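Local coordinates for intracellular protease/amidase (Salmonella enterica subsp. enterica serovar Typhimurium, PDB 4K2H), which binds zinc as a member of the DJ-1/PfpI family and may act as a peptidase, though its function is not established, at residues 5-10 with 69-74; 99-104 with 149-154. The protein carries 1 engineered substitution. One frame throughout, in Å; residues are numbered along the deposited sequence.

Contact 1 (5-10 with 69-74); sequences KKVAVL and AVVLPG
Val7, Ala8 and Val9 lie beside Ala69, Val70 and Val71 in two neighbouring parallel strands whose axes come within 4.7 Å and are turned 22° from each other. The backbone bonds form a ladder: Ala8 gives its N-H to Ala69 O and receives one on its own oxygen from Val71 N at 2.8 Å. A nearly straight bond from Leu10 N to Val71 O follows (3.1 Å, 177° at the hydrogen), whereas Ala69 N to Lys6 O is weak. The next donor would be Pro73, which has no N-H. Instead its ring carbons CG and CD both sit 3.1 Å from Leu10 O, and the ladder ends here.

This pair forms the middle of the parallel sheet in the three-layer alpha/beta sandwich of the DJ-1/PfpI family, with helices covering both faces. On the face packed against helix 159-171, Val7 reaches Val71: its CG1, anti to the backbone N (chi1 177°), stops 3.8 Å from Val71 CG2. Val9 lies alongside Val71 with CG2 against CB. The small Ala69 meets Val7 CG2 with its CB and also touches Leu166 and Leu170 of the helix. Beta-branched valines suit such extended strands. Toward Phe91 of helix 86-97, Leu10 crosses Val70, CG to CG1. It also lies alongside Leu72, the two pointing the same way, with Leu10 CD1 against Leu72 CD2 at 3.4 Å, tighter than ordinary van der Waals contact.

At the C-terminal end, Gly74 N is hydrogen-bonded to Glu19, and the side chain of Pro73 lies about 5 Å from that of Glu16, a zinc ligand.

Contact 2 (99-104 with 149-154); sequences GKLICP and NLISGK
Ile102 and Leu150 mark a short parallel strand pairing, in which 150-153 runs along the flank of 101-104 that faces away from strand 69-72. Asn149 O accepts Ile102 N at 2.8 Å, nearly along the C=O axis, and Ile151 N returns the bond to Ile102 O. The rung between them and Gly153 N to Pro104 O is missing because Pro104 has no N-H; Ile151 O instead faces its CD, and lies 3.0 Å from Cys103 CA in a CA-H...O contact.

Leu150 crosses Ile102 obliquely, its CD1 touching CB and CG2, and meets the Pro104 ring at about a right angle, its CD1 3.8 Å from Pro104 CD, all three against Leu113 of helix 108-114. On the other face Leu101 and Ile151 meet loosely at their CD1 tips, beside Arg169 of helix 159-171.

Just before the strand, Asn149 adds a side-chain amide to the pairing. CG stands between the backbone N and the carbonyl carbon (chi1 62°), which turns ND2 onto Lys100 O at 2.6 Å, 12° out of the amide plane. Asp96 OD1 also accepts from ND2. Gripped by two acceptors, the amide is fixed in rotation, and the nearby carboxylate would be expected to polarise its N-H bonds.

How the contacts relate
Running from the N terminus, the chain lays down strand 6-11 and travels through 12-68, past helix 17-29 and the zinc ligands Glu16, Glu17 and His49, before contact 1 brings 69-74 back beside the first strand. Helices 76-83 and 86-97 then carry it to 99-104. A second excursion, including helix 108-114 and the hairpin strand 144-147, is closed by contact 2. The two loops therefore follow in series, neither nesting nor crossing. Strands 69-72 and 101-104 join them: Val70 N with Leu101 O and Val70 O with Cys103 N are probable hydrogen bonds. Together the four segments link the sheet centre to the antiparallel 144-147/150-153 pair.

Contact 1 (5-10 with 69-74)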
ATOM      1  N   LYS A   5      16.269 -11.333  -9.898  1.00 52.24           N
ATOM      2  CA  LYS A   5      14.954 -11.893 -10.158  1.00 46.68           C
ATOM      3  C   LYS A   5      13.986 -10.848 -10.709  1.00 43.37           C
ATOM      4  O   LYS A   5      14.148  -9.661 -10.429  1.00 41.55           O
ATOM      5  CB  LYS A   5      14.408 -12.450  -8.850  1.00 45.89           C
ATOM      6  CG  LYS A   5      15.241 -13.577  -8.263  1.00 45.85           C
ATOM      7  CD  LYS A   5      14.905 -14.884  -8.949  1.00 45.63           C
ATOM      8  CE  LYS A   5      15.993 -15.921  -8.728  1.00 47.06           C
ATOM      9  NZ  LYS A   5      15.600 -17.180  -9.404  1.00 48.30           N
ATOM     10  N   LYS A   6      12.966 -11.308 -11.441  1.00 41.37           N
ATOM     11  CA  LYS A   6      11.923 -10.442 -12.046  1.00 41.06           C
ATOM     12  C   LYS A   6      10.503 -10.857 -11.662  1.00 36.92           C
ATOM     13  O   LYS A   6      10.142 -12.033 -11.800  1.00 36.69           O
ATOM     14  CB  LYS A   6      11.973 -10.560 -13.561  1.00 45.40           C
ATOM     15  CG  LYS A   6      12.926  -9.655 -14.299  1.00 50.56           C
ATOM     16  CD  LYS A   6      12.584  -9.687 -15.798  1.00 55.02           C
ATOM     17  CE  LYS A   6      12.301 -11.119 -16.300  1.00 56.73           C
ATOM     18  NZ  LYS A   6      12.098 -11.207 -17.773  1.00 58.13           N
ATOM     19  N   VAL A   7       9.691  -9.890 -11.248  1.00 33.33           N
ATOM     20  CA  VAL A   7       8.325 -10.131 -10.850  1.00 31.13           C
ATOM     21  C   VAL A   7       7.386  -9.261 -11.687  1.00 30.34           C
ATOM     22  O   VAL A   7       7.659  -8.091 -11.891  1.00 30.17           O
ATOM     23  CB  VAL A   7       8.137  -9.803  -9.360  1.00 31.20           C
ATOM     24  CG1 VAL A   7       6.678  -9.970  -8.926  1.00 29.83           C
ATOM     25  CG2 VAL A   7       9.063 -10.677  -8.506  1.00 31.47           C
ATOM     26  N   ALA A   8       6.311  -9.868 -12.193  1.00 28.76           N
ATOM     27  CA  ALA A   8       5.205  -9.169 -12.863  1.00 29.11           C
ATOM     28  C   ALA A   8       4.020  -9.012 -11.898  1.00 28.11           C
ATOM     29  O   ALA A   8       3.594  -9.989 -11.266  1.00 27.88           O
ATOM     30  CB  ALA A   8       4.754  -9.936 -14.110  1.00 28.59           C
ATOM     31  N   VAL A   9       3.497  -7.801 -11.777  1.00 26.55           N
ATOM     32  CA  VAL A   9       2.308  -7.570 -10.953  1.00 26.07           C
ATOM     33  C   VAL A   9       1.222  -7.198 -11.944  1.00 26.39           C
ATOM     34  O   VAL A   9       1.359  -6.228 -12.697  1.00 25.65           O
ATOM     35  CB  VAL A   9       2.526  -6.444  -9.929  1.00 26.62           C
ATOM     36  CG1 VAL A   9       1.266  -6.173  -9.094  1.00 26.23           C
ATOM     37  CG2 VAL A   9       3.690  -6.774  -9.016  1.00 26.98           C
ATOM     38  N   LEU A  10       0.164  -7.992 -11.992  1.00 26.45           N
ATOM     39  CA  LEU A  10      -0.885  -7.742 -12.971  1.00 26.35           C
ATOM     40  C   LEU A  10      -1.892  -6.765 -12.392  1.00 25.32           C
ATOM     41  O   LEU A  10      -2.393  -6.940 -11.280  1.00 25.20           O
ATOM     42  CB  LEU A  10      -1.595  -9.040 -13.386  1.00 26.39           C
ATOM     43  CG  LEU A  10      -0.698 -10.159 -13.922  1.00 26.76           C
ATOM     44  CD1 LEU A  10      -1.543 -11.269 -14.502  1.00 26.99           C
ATOM     45  CD2 LEU A  10       0.286  -9.671 -14.963  1.00 27.23           C
ATOM     46  N   ALA A  69       8.207 -14.587 -10.967  1.00 31.99           N
ATOM     47  CA  ALA A  69       6.948 -14.615 -10.231  1.00 31.10           C
ATOM     48  C   ALA A  69       5.908 -13.742 -10.871  1.00 30.45           C
ATOM     49  O   ALA A  69       6.228 -12.720 -11.488  1.00 32.11           O
ATOM     50  CB  ALA A  69       7.146 -14.174  -8.799  1.00 30.95           C
ATOM     51  N   VAL A  70       4.654 -14.129 -10.680  1.00 30.06           N
ATOM     52  CA  VAL A  70       3.491 -13.341 -11.128  1.00 28.79           C
ATOM     53  C   VAL A  70       2.572 -13.106  -9.944  1.00 27.58           C
ATOM     54  O   VAL A  70       2.002 -14.046  -9.378  1.00 27.40           O
ATOM     55  CB  VAL A  70       2.701 -14.102 -12.202  1.00 28.81           C
ATOM     56  CG1 VAL A  70       1.484 -13.324 -12.655  1.00 29.22           C
ATOM     57  CG2 VAL A  70       3.613 -14.436 -13.361  1.00 29.49           C
ATOM     58  N   VAL A  71       2.445 -11.855  -9.554  1.00 27.00           N
ATOM     59  CA  VAL A  71       1.518 -11.470  -8.488  1.00 26.29           C
ATOM     60  C   VAL A  71       0.138 -11.163  -9.038  1.00 25.42           C
ATOM     61  O   VAL A  71      -0.012 -10.358  -9.960  1.00 25.23           O
ATOM     62  CB  VAL A  71       2.020 -10.219  -7.762  1.00 25.78           C
ATOM     63  CG1 VAL A  71       1.041  -9.805  -6.678  1.00 26.00           C
ATOM     64  CG2 VAL A  71       3.381 -10.474  -7.173  1.00 25.75           C
ATOM     65  N   LEU A  72      -0.873 -11.776  -8.444  1.00 26.20           N
ATOM     66  CA  LEU A  72      -2.267 -11.535  -8.826  1.00 26.53           C
ATOM     67  C   LEU A  72      -2.993 -10.874  -7.678  1.00 26.03           C
ATOM     68  O   LEU A  72      -3.410 -11.541  -6.750  1.00 27.15           O
ATOM     69  CB  LEU A  72      -2.952 -12.836  -9.225  1.00 27.50           C
ATOM     70  CG  LEU A  72      -2.261 -13.618 -10.342  1.00 27.87           C
ATOM     71  CD1 LEU A  72      -2.886 -15.000 -10.408  1.00 29.70           C
ATOM     72  CD2 LEU A  72      -2.417 -12.916 -11.679  1.00 28.03           C
ATOM     73  N   PRO A  73      -3.090  -9.538  -7.695  1.00 25.89           N
ATOM     74  CA  PRO A  73      -3.828  -8.833  -6.634  1.00 25.58           C
ATOM     75  C   PRO A  73      -5.308  -9.175  -6.639  1.00 25.32           C
ATOM     76  O   PRO A  73      -5.805  -9.747  -7.583  1.00 25.74           O
ATOM     77  CB  PRO A  73      -3.624  -7.343  -6.945  1.00 25.86           C
ATOM     78  CG  PRO A  73      -2.821  -7.256  -8.188  1.00 26.13           C
ATOM     79  CD  PRO A  73      -2.398  -8.635  -8.631  1.00 25.97           C
ATOM     80  N   GLY A  74      -5.996  -8.840  -5.565  1.00 25.79           N
ATOM     81  CA  GLY A  74      -7.426  -9.018  -5.462  1.00 26.47           C
ATOM     82  C   GLY A  74      -8.151  -7.756  -5.846  1.00 27.32           C
ATOM     83  O   GLY A  74      -7.738  -7.040  -6.808  1.00 27.82           O
TER

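Contact 2 (99-104 with 149-154)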
ATOM      1  N   GLY A  99       6.996 -23.817 -14.049  1.00 39.73           N
ATOM      2  CA  GLY A  99       7.380 -23.803 -12.637  1.00 39.18           C
ATOM      3  C   GLY A  99       7.594 -22.425 -12.003  1.00 39.21           C
ATOM      4  O   GLY A  99       8.143 -22.343 -10.908  1.00 39.08           O
ATOM      5  N   LYS A 100       7.206 -21.329 -12.662  1.00 38.33           N
ATOM      6  CA  LYS A 100       7.392 -20.008 -12.028  1.00 37.62           C
ATOM      7  C   LYS A 100       6.378 -19.814 -10.906  1.00 36.40           C
ATOM      8  O   LYS A 100       5.365 -20.538 -10.826  1.00 33.78           O
ATOM      9  CB  LYS A 100       7.291 -18.881 -13.032  1.00 37.10           C
ATOM     10  CG  LYS A 100       8.177 -19.076 -14.234  1.00 38.78           C
ATOM     11  CD  LYS A 100       9.570 -19.528 -13.819  1.00 41.04           C
ATOM     12  CE  LYS A 100      10.549 -19.370 -14.959  1.00 42.42           C
ATOM     13  NZ  LYS A 100      11.899 -19.809 -14.542  1.00 43.59           N
ATOM     14  N   LEU A 101       6.665 -18.865 -10.017  1.00 35.47           N
ATOM     15  CA  LEU A 101       5.778 -18.612  -8.877  1.00 33.88           C
ATOM     16  C   LEU A 101       4.479 -17.850  -9.274  1.00 33.67           C
ATOM     17  O   LEU A 101       4.499 -16.803  -9.925  1.00 32.27           O
ATOM     18  CB  LEU A 101       6.528 -17.879  -7.750  1.00 33.21           C
ATOM     19  CG  LEU A 101       7.845 -18.502  -7.253  1.00 32.73           C
ATOM     20  CD1 LEU A 101       8.510 -17.628  -6.192  1.00 32.19           C
ATOM     21  CD2 LEU A 101       7.610 -19.912  -6.721  1.00 33.06           C
ATOM     22  N   ILE A 102       3.349 -18.415  -8.870  1.00 33.35           N
ATOM     23  CA  ILE A 102       2.042 -17.801  -9.072  1.00 31.63           C
ATOM     24  C   ILE A 102       1.558 -17.394  -7.708  1.00 30.37           C
ATOM     25  O   ILE A 102       1.406 -18.236  -6.785  1.00 29.88           O
ATOM     26  CB  ILE A 102       1.056 -18.791  -9.679  1.00 32.81           C
ATOM     27  CG1 ILE A 102       1.686 -19.480 -10.892  1.00 34.76           C
ATOM     28  CG2 ILE A 102      -0.272 -18.126  -9.987  1.00 32.89           C
ATOM     29  CD1 ILE A 102       2.175 -18.530 -11.961  1.00 35.81           C
ATOM     30  N   CYS A 103       1.329 -16.102  -7.566  1.00 28.30           N
ATOM     31  CA  CYS A 103       1.170 -15.506  -6.262  1.00 28.01           C
ATOM     32  C   CYS A 103      -0.083 -14.649  -6.186  1.00 28.38           C
ATOM     33  O   CYS A 103      -0.009 -13.401  -6.284  1.00 26.62           O
ATOM     34  CB  CYS A 103       2.374 -14.661  -5.940  1.00 27.74           C
ATOM     35  SG  CYS A 103       3.947 -15.457  -6.251  1.00 31.16           S
ATOM     36  N   PRO A 104      -1.228 -15.315  -5.975  1.00 28.34           N
ATOM     37  CA  PRO A 104      -2.481 -14.644  -5.730  1.00 27.43           C
ATOM     38  C   PRO A 104      -2.678 -14.223  -4.305  1.00 28.04           C
ATOM     39  O   PRO A 104      -2.261 -14.922  -3.355  1.00 26.49           O
ATOM     40  CB  PRO A 104      -3.513 -15.708  -6.081  1.00 27.73           C
ATOM     41  CG  PRO A 104      -2.847 -16.971  -5.659  1.00 28.81           C
ATOM     42  CD  PRO A 104      -1.424 -16.763  -6.137  1.00 28.51           C
ATOM     43  N   ASN A 149       4.874 -24.128  -6.584  1.00 36.80           N
ATOM     44  CA  ASN A 149       5.114 -22.786  -7.103  1.00 36.71           C
ATOM     45  C   ASN A 149       3.896 -21.818  -6.892  1.00 34.29           C
ATOM     46  O   ASN A 149       3.840 -20.735  -7.467  1.00 32.17           O
ATOM     47  CB  ASN A 149       5.512 -22.873  -8.577  1.00 37.19           C
ATOM     48  CG  ASN A 149       4.407 -23.476  -9.451  1.00 39.33           C
ATOM     49  OD1 ASN A 149       3.760 -24.456  -9.050  1.00 40.80           O
ATOM     50  ND2 ASN A 149       4.174 -22.886 -10.640  1.00 38.36           N
ATOM     51  N   LEU A 150       2.947 -22.234  -6.055  1.00 33.34           N
ATOM     52  CA  LEU A 150       1.773 -21.426  -5.735  1.00 31.82           C
ATOM     53  C   LEU A 150       1.941 -20.877  -4.337  1.00 32.24           C
ATOM     54  O   LEU A 150       2.039 -21.660  -3.364  1.00 31.95           O
ATOM     55  CB  LEU A 150       0.525 -22.298  -5.807  1.00 32.24           C
ATOM     56  CG  LEU A 150      -0.793 -21.553  -5.605  1.00 31.95           C
ATOM     57  CD1 LEU A 150      -1.091 -20.512  -6.696  1.00 31.16           C
ATOM     58  CD2 LEU A 150      -1.874 -22.609  -5.540  1.00 33.32           C
ATOM     59  N   ILE A 151       2.060 -19.556  -4.248  1.00 30.40           N
ATOM     60  CA  ILE A 151       2.165 -18.838  -2.986  1.00 30.19           C
ATOM     61  C   ILE A 151       0.958 -17.893  -2.895  1.00 29.40           C
ATOM     62  O   ILE A 151       0.851 -16.927  -3.666  1.00 28.18           O
ATOM     63  CB  ILE A 151       3.483 -18.018  -2.921  1.00 30.78           C
ATOM     64  CG1 ILE A 151       4.686 -18.943  -3.089  1.00 32.07           C
ATOM     65  CG2 ILE A 151       3.598 -17.235  -1.615  1.00 30.85           C
ATOM     66  CD1 ILE A 151       6.029 -18.303  -2.799  1.00 32.76           C
ATOM     67  N   SER A 152       0.050 -18.175  -1.973  1.00 29.71           N
ATOM     68  CA  SER A 152      -1.176 -17.388  -1.833  1.00 29.36           C
ATOM     69  C   SER A 152      -1.192 -16.630  -0.530  1.00 29.81           C
ATOM     70  O   SER A 152      -0.547 -17.012   0.437  1.00 31.76           O
ATOM     71  CB  SER A 152      -2.417 -18.288  -1.961  1.00 29.95           C
ATOM     72  OG  SER A 152      -2.357 -19.396  -1.068  1.00 30.59           O
ATOM     73  N   GLY A 153      -1.935 -15.534  -0.515  1.00 30.92           N
ATOM     74  CA  GLY A 153      -1.983 -14.599   0.602  1.00 29.94           C
ATOM     75  C   GLY A 153      -3.445 -14.450   0.932  1.00 31.07           C
ATOM     76  O   GLY A 153      -4.265 -14.413   0.043  1.00 32.91           O
ATOM     77  N   LYS A 154      -3.789 -14.409   2.208  1.00 32.24           N
ATOM     78  CA  LYS A 154      -5.188 -14.462   2.599  1.00 33.59           C
ATOM     79  C   LYS A 154      -5.941 -13.162   2.375  1.00 32.84           C
ATOM     80  O   LYS A 154      -7.107 -13.174   1.954  1.00 34.70           O
ATOM     81  CB  LYS A 154      -5.314 -14.893   4.071  1.00 34.88           C
ATOM     82  CG  LYS A 154      -6.748 -14.875   4.578  1.00 36.10           C
ATOM     83  CD  LYS A 154      -6.895 -15.651   5.884  1.00 37.83           C
ATOM     84  CE  LYS A 154      -8.267 -15.380   6.478  1.00 39.20           C
ATOM     85  NZ  LYS A 154      -8.485 -16.088   7.757  1.00 41.60           N
TER